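Local coordinates for protein ribonucleoside-diphosphate reductase, alpha chain (Actinobacillus ureae ATCC 25976, PDB 6DQX) that probably reduces ribonucleoside diphosphates to deoxynucleotides as the catalytic alpha subunit of a class Id ribonucleotide reductase, at residues 55-60 against 75-80; 156-161 against 202-207; 194-199 against 208-213. One frame throughout, in Å; residues are numbered along the deposited sequence.

Overall arrangement
Near the N terminus, contact 1 (55-60 against 75-80) closes a short, largely helical loop in which helix 52-67 turns back beside helix 72-82. It is complete before the other two begin and lies across the chain's centre from them, its own centre about 44 Å from that of contact 2 and about 41 Å from that of contact 3. Contact 2 closes the span from helix 156-170 to loop 202-207, and contact 3 the short loop from helix 192-195 to strand 209-213. These two cross, their four segments alternating along the chain, with centres about 8 Å apart. Together they tie helix 156-170 to the crossover and to strand 209-213 itself.

Contact 1: 55-60 against 75-80; sequences RIRFIA and KFYHYM
Two consecutive helices, 52-67 and 72-82, pack as a helical hairpin, roughly antiparallel, and the contact between I56, R57, I59 and A60 on one and F76, Y77 and M80 on the other is its interface. The axes of the two short segments run at 143° and approach to 9.3 Å, a spacing filled mainly by side chains. On the outer side the guanidinium of R57 lies flat over one face of the Y77 ring: the planes differ by 20°, and R57 CZ stands 3.9 Å from the ring centroid and 11° off its normal, which meets the criteria for a cation-pi stack. Bends at chi2 and chi3 fold the R57 chain back over the ring, and NH1 comes to rest above the ring centre. I56 meets the same ring obliquely, its CG2 3.9 Å from Y77 CD1, while I56 CG1 touches M80 CE at 3.9 Å; the methionine, bent at both chi2 and chi3, curls its methyl against the isoleucine. Further along, A60 CB sits 3.7 Å from F76 CD1, where the backbones also come closest, with CA atoms of A60 and F76 6.0 Å apart. I59 CG2 reaches F76 CE1 at 4.0 Å. The interface is thus apolar within and cationic-aromatic at its exposed margin. Beyond the pair, F30 meets the Y77 ring edge-to-face, helix 308-327 packs on I59 and F76 through F315, and strand 85-87 lies against F76 and M80 through L87 and F85.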
loop_
_atom_site.group_PDB
_atom_site.type_symbol
_atom_site.label_atom_id
_atom_site.label_comp_id
_atom_site.label_asym_id
_atom_site.label_seq_id
_atom_site.Cartn_x
_atom_site.Cartn_y
_atom_site.Cartn_z
ATOM N N ARG A 55 -2.809 -33.847 16.313
ATOM C CA ARG A 55 -3.289 -32.469 16.258
ATOM C C ARG A 55 -4.677 -32.330 16.924
ATOM O O ARG A 55 -4.901 -31.392 17.699
ATOM C CB ARG A 55 -3.307 -32.013 14.796
ATOM C CG ARG A 55 -3.665 -30.560 14.557
ATOM C CD ARG A 55 -2.624 -29.589 15.050
ATOM N NE ARG A 55 -3.149 -28.227 14.959
ATOM C CZ ARG A 55 -3.102 -27.286 15.893
ATOM N NH1 ARG A 55 -2.502 -27.481 17.052
ATOM N NH2 ARG A 55 -3.674 -26.103 15.642
ATOM N N ILE A 56 -5.573 -33.278 16.673
ATOM C CA ILE A 56 -6.932 -33.207 17.243
ATOM C C ILE A 56 -6.879 -33.304 18.762
ATOM O O ILE A 56 -7.534 -32.550 19.473
ATOM C CB ILE A 56 -7.864 -34.274 16.645
ATOM C CG1 ILE A 56 -8.094 -34.013 15.149
ATOM C CG2 ILE A 56 -9.178 -34.348 17.404
ATOM C CD1 ILE A 56 -8.545 -35.251 14.399
ATOM N N ARG A 57 -6.104 -34.260 19.264
ATOM C CA ARG A 57 -5.899 -34.368 20.692
ATOM C C ARG A 57 -5.325 -33.093 21.304
ATOM O O ARG A 57 -5.769 -32.676 22.373
ATOM C CB ARG A 57 -4.977 -35.574 21.011
ATOM C CG ARG A 57 -4.655 -35.739 22.500
ATOM C CD ARG A 57 -5.823 -36.403 23.225
ATOM N NE ARG A 57 -5.851 -37.866 23.002
ATOM C CZ ARG A 57 -6.915 -38.666 23.196
ATOM N NH1 ARG A 57 -8.099 -38.188 23.616
ATOM N NH2 ARG A 57 -6.806 -39.968 22.949
ATOM N N PHE A 58 -4.297 -32.508 20.675
ATOM C CA PHE A 58 -3.698 -31.278 21.172
ATOM C C PHE A 58 -4.733 -30.146 21.227
ATOM O O PHE A 58 -4.798 -29.413 22.200
ATOM C CB PHE A 58 -2.518 -30.837 20.301
ATOM C CG PHE A 58 -1.921 -29.527 20.719
ATOM C CD1 PHE A 58 -0.966 -29.476 21.725
ATOM C CD2 PHE A 58 -2.327 -28.339 20.120
ATOM C CE1 PHE A 58 -0.410 -28.265 22.109
ATOM C CE2 PHE A 58 -1.788 -27.129 20.503
ATOM C CZ PHE A 58 -0.837 -27.085 21.506
ATOM N N ILE A 59 -5.528 -30.025 20.172
ATOM C CA ILE A 59 -6.569 -28.965 20.110
ATOM C C ILE A 59 -7.577 -29.134 21.255
ATOM O O ILE A 59 -7.894 -28.160 21.958
ATOM C CB ILE A 59 -7.267 -28.976 18.735
ATOM C CG1 ILE A 59 -6.318 -28.432 17.685
ATOM C CG2 ILE A 59 -8.584 -28.183 18.767
ATOM C CD1 ILE A 59 -6.768 -28.638 16.252
ATOM N N ALA A 60 -8.050 -30.370 21.449
ATOM C CA ALA A 60 -9.001 -30.697 22.529
ATOM C C ALA A 60 -8.430 -30.368 23.904
ATOM O O ALA A 60 -9.100 -29.753 24.733
ATOM C CB ALA A 60 -9.361 -32.170 22.490
ATOM N N LYS A 75 -14.838 -34.839 25.852
ATOM C CA LYS A 75 -16.127 -34.552 25.178
ATOM C C LYS A 75 -15.893 -34.026 23.779
ATOM O O LYS A 75 -16.451 -34.546 22.822
ATOM C CB LYS A 75 -16.969 -33.562 25.966
ATOM C CG LYS A 75 -17.852 -34.206 27.015
ATOM C CD LYS A 75 -18.889 -33.239 27.581
ATOM C CE LYS A 75 -20.007 -32.910 26.591
ATOM N NZ LYS A 75 -21.020 -33.995 26.383
ATOM N N PHE A 76 -15.035 -33.003 23.665
ATOM C CA PHE A 76 -14.693 -32.468 22.347
ATOM C C PHE A 76 -14.088 -33.544 21.439
ATOM O O PHE A 76 -14.468 -33.671 20.271
ATOM C CB PHE A 76 -13.748 -31.278 22.521
ATOM C CG PHE A 76 -13.362 -30.613 21.239
ATOM C CD1 PHE A 76 -12.242 -31.034 20.545
ATOM C CD2 PHE A 76 -14.058 -29.500 20.779
ATOM C CE1 PHE A 76 -11.861 -30.413 19.365
ATOM C CE2 PHE A 76 -13.675 -28.864 19.611
ATOM C CZ PHE A 76 -12.569 -29.310 18.912
ATOM N N TYR A 77 -13.163 -34.341 21.979
ATOM C CA TYR A 77 -12.531 -35.418 21.216
ATOM C C TYR A 77 -13.559 -36.449 20.728
ATOM O O TYR A 77 -13.537 -36.850 19.552
ATOM C CB TYR A 77 -11.429 -36.090 22.054
ATOM C CG TYR A 77 -10.555 -37.055 21.277
ATOM C CD1 TYR A 77 -9.472 -36.595 20.523
ATOM C CD2 TYR A 77 -10.800 -38.422 21.297
ATOM C CE1 TYR A 77 -8.665 -37.477 19.819
ATOM C CE2 TYR A 77 -9.996 -39.314 20.589
ATOM C CZ TYR A 77 -8.926 -38.827 19.856
ATOM O OH TYR A 77 -8.116 -39.690 19.157
ATOM N N HIS A 78 -14.499 -36.811 21.601
ATOM C CA HIS A 78 -15.568 -37.749 21.245
ATOM C C HIS A 78 -16.390 -37.252 20.075
ATOM O O HIS A 78 -16.620 -37.979 19.097
ATOM C CB HIS A 78 -16.492 -38.073 22.441
ATOM C CG HIS A 78 -17.661 -38.937 22.069
ATOM N ND1 HIS A 78 -17.518 -40.249 21.669
ATOM C CD2 HIS A 78 -18.988 -38.668 22.003
ATOM C CE1 HIS A 78 -18.707 -40.749 21.371
ATOM N NE2 HIS A 78 -19.615 -39.808 21.563
ATOM N N TYR A 79 -16.828 -36.000 20.151
ATOM C CA TYR A 79 -17.593 -35.449 19.056
ATOM C C TYR A 79 -16.805 -35.350 17.752
ATOM O O TYR A 79 -17.361 -35.651 16.661
ATOM C CB TYR A 79 -18.226 -34.120 19.465
ATOM C CG TYR A 79 -19.251 -34.238 20.582
ATOM C CD1 TYR A 79 -20.160 -35.313 20.642
ATOM C CD2 TYR A 79 -19.343 -33.255 21.565
ATOM C CE1 TYR A 79 -21.111 -35.399 21.656
ATOM C CE2 TYR A 79 -20.283 -33.336 22.579
ATOM C CZ TYR A 79 -21.160 -34.397 22.627
ATOM O OH TYR A 79 -22.099 -34.448 23.635
ATOM N N MET A 80 -15.517 -35.000 17.842
ATOM C CA MET A 80 -14.642 -35.098 16.673
ATOM C C MET A 80 -14.625 -36.510 16.112
ATOM O O MET A 80 -14.742 -36.717 14.877
ATOM C CB MET A 80 -13.205 -34.629 16.992
ATOM C CG MET A 80 -13.063 -33.136 17.246
ATOM S SD MET A 80 -13.239 -32.132 15.760
ATOM C CE MET A 80 -11.665 -32.463 14.969
#

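Contact 2: 156-161 against 202-207; sequences GSFNFS and GNPIQL
F158, near the start of helix 156-170, abuts N203 and I205 of the loop 202-207 with the end of its ring. The tight part is here: F158 CZ is 3.7 Å from I205 CG1, met obliquely, and equally 3.7 Å from N203 OD1, which lies in the ring plane at the edge, the amide standing at 77° to the ring. S161 OG is 3.5 Å from I205 CD1. With CG anti to the backbone N (chi1 179°), the phenylalanine extends from the helix far enough to reach the loop. S161 turns its hydroxyl back on its own helix, donating to F158 O at 2.7 Å in the carbonyl plane and on a lone pair, so this buried polar atom is satisfied while it also packs against the isoleucine.

Toward solvent the fit is looser: the exposed P204 offers CG to F158 CE1 at 4.2 Å, at the ring edge. N203 OD1 also accepts from I205 N at 2.9 Å with an N-H...O angle of 160°, which fixes the amide beside the ring. That bond to the backbone N two residues on defines an Asx turn, here shaping the loop that leads into strand 209-213 against helix 156-170.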
loop_
_atom_site.group_PDB
_atom_site.type_symbol
_atom_site.label_atom_id
_atom_site.label_comp_id
_atom_site.label_asym_id
_atom_site.label_seq_id
_atom_site.Cartn_x
_atom_site.Cartn_y
_atom_site.Cartn_z
ATOM N N GLY A 156 -11.382 9.590 -5.983
ATOM C CA GLY A 156 -12.516 8.729 -5.657
ATOM C C GLY A 156 -12.120 7.364 -5.137
ATOM O O GLY A 156 -10.942 7.045 -4.992
ATOM N N SER A 157 -13.142 6.549 -4.873
ATOM C CA SER A 157 -12.989 5.278 -4.183
ATOM C C SER A 157 -12.353 4.187 -5.028
ATOM O O SER A 157 -11.650 3.316 -4.503
ATOM C CB SER A 157 -14.369 4.822 -3.711
ATOM O OG SER A 157 -15.232 4.621 -4.831
ATOM N N PHE A 158 -12.616 4.200 -6.334
ATOM C CA PHE A 158 -12.011 3.218 -7.224
ATOM C C PHE A 158 -10.485 3.370 -7.297
ATOM O O PHE A 158 -9.732 2.382 -7.267
ATOM C CB PHE A 158 -12.631 3.299 -8.616
ATOM C CG PHE A 158 -12.037 2.329 -9.583
ATOM C CD1 PHE A 158 -10.922 2.686 -10.342
ATOM C CD2 PHE A 158 -12.548 1.037 -9.703
ATOM C CE1 PHE A 158 -10.336 1.782 -11.211
ATOM C CE2 PHE A 158 -11.975 0.134 -10.575
ATOM C CZ PHE A 158 -10.869 0.504 -11.332
ATOM N N ASN A 159 -10.035 4.614 -7.379
ATOM C CA ASN A 159 -8.615 4.938 -7.297
ATOM C C ASN A 159 -7.955 4.259 -6.075
ATOM O O ASN A 159 -6.943 3.580 -6.209
ATOM C CB ASN A 159 -8.468 6.470 -7.245
ATOM C CG ASN A 159 -7.031 6.918 -7.051
ATOM O OD1 ASN A 159 -6.207 6.719 -7.912
ATOM N ND2 ASN A 159 -6.743 7.524 -5.903
ATOM N N PHE A 160 -8.545 4.407 -4.884
ATOM C CA PHE A 160 -7.967 3.759 -3.694
ATOM C C PHE A 160 -8.053 2.226 -3.696
ATOM O O PHE A 160 -7.226 1.559 -3.073
ATOM C CB PHE A 160 -8.545 4.334 -2.397
ATOM C CG PHE A 160 -8.217 5.771 -2.209
ATOM C CD1 PHE A 160 -6.889 6.173 -2.028
ATOM C CD2 PHE A 160 -9.192 6.719 -2.284
ATOM C CE1 PHE A 160 -6.577 7.502 -1.900
ATOM C CE2 PHE A 160 -8.889 8.060 -2.158
ATOM C CZ PHE A 160 -7.574 8.450 -1.958
ATOM N N SER A 161 -9.031 1.662 -4.397
ATOM C CA SER A 161 -9.106 0.189 -4.525
ATOM C C SER A 161 -7.854 -0.400 -5.180
ATOM O O SER A 161 -7.471 -1.508 -4.860
ATOM C CB SER A 161 -10.371 -0.251 -5.279
ATOM O OG SER A 161 -10.224 -0.192 -6.695
ATOM N N GLY A 202 -8.027 -5.370 -19.345
ATOM C CA GLY A 202 -7.183 -4.192 -19.095
ATOM C C GLY A 202 -7.484 -3.343 -17.848
ATOM O O GLY A 202 -6.669 -2.473 -17.492
ATOM N N ASN A 203 -8.625 -3.573 -17.181
ATOM C CA ASN A 203 -9.022 -2.776 -16.005
ATOM C C ASN A 203 -7.927 -2.921 -14.969
ATOM O O ASN A 203 -7.321 -3.991 -14.859
ATOM C CB ASN A 203 -10.410 -3.217 -15.482
ATOM C CG ASN A 203 -10.909 -2.384 -14.305
ATOM O OD1 ASN A 203 -10.579 -2.671 -13.142
ATOM N ND2 ASN A 203 -11.741 -1.367 -14.592
ATOM N N PRO A 204 -7.606 -1.831 -14.238
ATOM C CA PRO A 204 -6.569 -1.954 -13.230
ATOM C C PRO A 204 -6.808 -3.056 -12.199
ATOM O O PRO A 204 -5.849 -3.583 -11.682
ATOM C CB PRO A 204 -6.571 -0.593 -12.540
ATOM C CG PRO A 204 -7.142 0.340 -13.529
ATOM C CD PRO A 204 -8.075 -0.443 -14.394
ATOM N N ILE A 205 -8.066 -3.390 -11.917
ATOM C CA ILE A 205 -8.409 -4.323 -10.835
ATOM C C ILE A 205 -8.763 -5.709 -11.384
ATOM O O ILE A 205 -9.816 -5.879 -11.985
ATOM C CB ILE A 205 -9.619 -3.810 -10.035
ATOM C CG1 ILE A 205 -9.400 -2.370 -9.552
ATOM C CG2 ILE A 205 -9.924 -4.756 -8.870
ATOM C CD1 ILE A 205 -8.174 -2.157 -8.714
ATOM N N GLN A 206 -7.881 -6.672 -11.156
ATOM C CA GLN A 206 -8.034 -8.066 -11.609
ATOM C C GLN A 206 -8.018 -9.100 -10.472
ATOM O O GLN A 206 -8.470 -10.209 -10.692
ATOM C CB GLN A 206 -6.916 -8.421 -12.590
ATOM C CG GLN A 206 -6.903 -7.616 -13.884
ATOM C CD GLN A 206 -8.150 -7.805 -14.716
ATOM O OE1 GLN A 206 -8.741 -8.885 -14.745
ATOM N NE2 GLN A 206 -8.579 -6.741 -15.375
ATOM N N LEU A 207 -7.508 -8.758 -9.281
ATOM C CA LEU A 207 -7.253 -9.768 -8.235
ATOM C C LEU A 207 -8.303 -9.729 -7.134
ATOM O O LEU A 207 -8.770 -10.774 -6.695
ATOM C CB LEU A 207 -5.855 -9.606 -7.622
ATOM C CG LEU A 207 -4.668 -9.583 -8.608
ATOM C CD1 LEU A 207 -3.342 -9.761 -7.872
ATOM C CD2 LEU A 207 -4.795 -10.632 -9.702
#

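Contact 3: 194-199 against 208-213; sequences EWLDIH and MYYGVC. With EDO (1,2-ethanediol), chain I.
W195, L196 and I198 each meet a different part of the Y210 ring. I198 lies over one face: its CD1 is 4.1 Å from the ring centroid and 21° off the normal, a CH-pi contact offset toward the rim, and I198 CB approaches Y210 CE1 at 3.7 Å. The indole of W195 presents its edge instead, with Y210 CB in the indole plane and W195 CE3 4.0 Å from Y210 CD2; the two side chains lie alongside one another, pointing opposite ways. Y210 CG sits between the backbone N and the carbonyl carbon (chi1 74°), which directs the ring toward the 194-199 segment. There L196 runs nearly perpendicular to it, CD2 lying 3.7 Å from Y210 OH. A water in the plane of the tyrosine ring bonds to Y210 OH and donates to I198 O, with a weak further bond to L196 O. W195 to I198 form a type I turn, with I198 N bonded to W195 O. The turn overlaps helix 192-195 of a beta-alpha-beta unit whose parallel strands are 181-186 and 209-213, so Y210 packs the returning strand against the crossover. O1 of a 1,2-ethanediol, probably from the crystallisation liquor, donates to D197 OD2 at 2.7 Å. At M208, H199 NE2 donates to M208 O at 2.7 Å with an N-H...O angle of 149°, the acceptor tilted out of the imidazole plane. H199 CE1 touches Y209 CD1 at 4.0 Å. M208, bent at chi3, sets CE 3.9 Å from W195 CZ3, the two side chains nearly perpendicular. At the indole's polar end, W195 NE1 is hydrogen-bonded to S157 of helix 156-170, and F138 meets the same ring system edge-to-face.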
loop_
_atom_site.group_PDB
_atom_site.type_symbol
_atom_site.label_atom_id
_atom_site.label_comp_id
_atom_site.label_asym_id
_atom_site.label_seq_id
_atom_site.Cartn_x
_atom_site.Cartn_y
_atom_site.Cartn_z
ATOM N N GLU A 194 -17.397 2.971 -12.119
ATOM C CA GLU A 194 -16.007 2.522 -12.166
ATOM C C GLU A 194 -15.845 1.128 -11.560
ATOM O O GLU A 194 -15.108 0.316 -12.073
ATOM C CB GLU A 194 -15.061 3.488 -11.456
ATOM C CG GLU A 194 -14.958 4.861 -12.102
ATOM C CD GLU A 194 -13.903 5.704 -11.424
ATOM O OE1 GLU A 194 -14.265 6.702 -10.746
ATOM O OE2 GLU A 194 -12.719 5.336 -11.520
ATOM N N TRP A 195 -16.514 0.882 -10.436
ATOM C CA TRP A 195 -16.446 -0.434 -9.778
ATOM C C TRP A 195 -17.054 -1.549 -10.641
ATOM O O TRP A 195 -16.531 -2.649 -10.670
ATOM C CB TRP A 195 -17.153 -0.386 -8.428
ATOM C CG TRP A 195 -16.387 0.332 -7.368
ATOM C CD1 TRP A 195 -16.235 1.685 -7.231
ATOM C CD2 TRP A 195 -15.668 -0.261 -6.286
ATOM N NE1 TRP A 195 -15.484 1.972 -6.115
ATOM C CE2 TRP A 195 -15.115 0.798 -5.517
ATOM C CE3 TRP A 195 -15.434 -1.582 -5.885
ATOM C CZ2 TRP A 195 -14.337 0.572 -4.376
ATOM C CZ3 TRP A 195 -14.665 -1.806 -4.733
ATOM C CH2 TRP A 195 -14.107 -0.736 -4.011
ATOM N N LEU A 196 -18.122 -1.247 -11.371
ATOM C CA LEU A 196 -18.769 -2.245 -12.254
ATOM C C LEU A 196 -17.919 -2.764 -13.428
ATOM O O LEU A 196 -18.300 -3.760 -14.050
ATOM C CB LEU A 196 -20.135 -1.742 -12.747
ATOM C CG LEU A 196 -21.270 -1.711 -11.722
ATOM C CD1 LEU A 196 -22.560 -1.246 -12.368
ATOM C CD2 LEU A 196 -21.490 -3.071 -11.067
ATOM N N ASP A 197 -16.774 -2.126 -13.716
ATOM C CA ASP A 197 -15.806 -2.635 -14.702
ATOM C C ASP A 197 -14.626 -3.388 -14.102
ATOM O O ASP A 197 -13.733 -3.799 -14.820
ATOM C CB ASP A 197 -15.331 -1.487 -15.621
ATOM C CG ASP A 197 -16.431 -0.995 -16.546
ATOM O OD1 ASP A 197 -17.385 -1.745 -16.814
ATOM O OD2 ASP A 197 -16.358 0.156 -16.988
ATOM N N ILE A 198 -14.624 -3.611 -12.781
ATOM C CA ILE A 198 -13.632 -4.467 -12.154
ATOM C C ILE A 198 -13.600 -5.838 -12.862
ATOM O O ILE A 198 -14.642 -6.349 -13.214
ATOM C CB ILE A 198 -13.940 -4.629 -10.633
ATOM C CG1 ILE A 198 -13.479 -3.369 -9.891
ATOM C CG2 ILE A 198 -13.277 -5.871 -10.066
ATOM C CD1 ILE A 198 -13.792 -3.320 -8.404
ATOM N N HIS A 199 -12.402 -6.376 -13.078
ATOM C CA HIS A 199 -12.158 -7.662 -13.794
ATOM C C HIS A 199 -12.272 -7.626 -15.355
ATOM O O HIS A 199 -11.869 -8.594 -16.010
ATOM C CB HIS A 199 -12.994 -8.826 -13.219
ATOM C CG HIS A 199 -12.623 -9.213 -11.817
ATOM N ND1 HIS A 199 -13.085 -10.368 -11.224
ATOM C CD2 HIS A 199 -11.813 -8.621 -10.902
ATOM C CE1 HIS A 199 -12.605 -10.452 -9.993
ATOM N NE2 HIS A 199 -11.836 -9.401 -9.770
ATOM N N MET A 208 -8.644 -8.532 -6.670
ATOM C CA MET A 208 -9.590 -8.393 -5.576
ATOM C C MET A 208 -11.002 -8.630 -6.080
ATOM O O MET A 208 -11.319 -8.420 -7.274
ATOM C CB MET A 208 -9.474 -7.042 -4.879
ATOM C CG MET A 208 -9.844 -5.833 -5.695
ATOM S SD MET A 208 -9.854 -4.341 -4.694
ATOM C CE MET A 208 -11.573 -4.205 -4.259
ATOM N N TYR A 209 -11.839 -9.117 -5.172
ATOM C CA TYR A 209 -13.272 -9.238 -5.443
ATOM C C TYR A 209 -14.007 -8.003 -4.951
ATOM O O TYR A 209 -13.431 -7.143 -4.266
ATOM C CB TYR A 209 -13.830 -10.479 -4.743
ATOM C CG TYR A 209 -13.132 -11.740 -5.148
ATOM C CD1 TYR A 209 -13.227 -12.213 -6.462
ATOM C CD2 TYR A 209 -12.367 -12.462 -4.231
ATOM C CE1 TYR A 209 -12.575 -13.375 -6.852
ATOM C CE2 TYR A 209 -11.707 -13.633 -4.607
ATOM C CZ TYR A 209 -11.816 -14.082 -5.916
ATOM O OH TYR A 209 -11.156 -15.232 -6.289
ATOM N N TYR A 210 -15.278 -7.888 -5.310
ATOM C CA TYR A 210 -16.117 -6.841 -4.778
ATOM C C TYR A 210 -17.571 -7.229 -4.641
ATOM O O TYR A 210 -18.053 -8.163 -5.284
ATOM C CB TYR A 210 -16.006 -5.501 -5.546
ATOM C CG TYR A 210 -16.686 -5.446 -6.919
ATOM C CD1 TYR A 210 -16.294 -6.289 -7.946
ATOM C CD2 TYR A 210 -17.722 -4.570 -7.152
ATOM C CE1 TYR A 210 -16.925 -6.254 -9.190
ATOM C CE2 TYR A 210 -18.357 -4.512 -8.377
ATOM C CZ TYR A 210 -17.940 -5.347 -9.388
ATOM O OH TYR A 210 -18.604 -5.269 -10.563
ATOM N N GLY A 211 -18.225 -6.475 -3.765
ATOM C CA GLY A 211 -19.635 -6.549 -3.514
ATOM C C GLY A 211 -20.268 -5.189 -3.612
ATOM O O GLY A 211 -19.620 -4.154 -3.376
ATOM N N VAL A 212 -21.552 -5.190 -3.938
ATOM C CA VAL A 212 -22.332 -3.979 -4.067
ATOM C C VAL A 212 -23.444 -3.954 -3.029
ATOM O O VAL A 212 -24.232 -4.919 -2.903
ATOM C CB VAL A 212 -22.895 -3.831 -5.490
ATOM C CG1 VAL A 212 -23.833 -2.632 -5.557
ATOM C CG2 VAL A 212 -21.741 -3.665 -6.482
ATOM N N CYS A 213 -23.493 -2.871 -2.276
ATOM C CA CYS A 213 -24.501 -2.698 -1.238
ATOM C C CYS A 213 -25.747 -2.033 -1.795
ATOM O O CYS A 213 -25.703 -0.901 -2.261
ATOM C CB CYS A 213 -23.934 -1.932 -0.037
ATOM S SG CYS A 213 -22.258 -2.423 0.389
HETATM C C1 EDO I . -14.046 2.242 -16.626
HETATM O O1 EDO I . -15.250 2.380 -15.861
HETATM C C2 EDO I . -13.909 3.467 -17.511
HETATM O O2 EDO I . -13.487 4.544 -16.666
HETATM O O HOH W 1 -17.299 -6.615 -12.670
#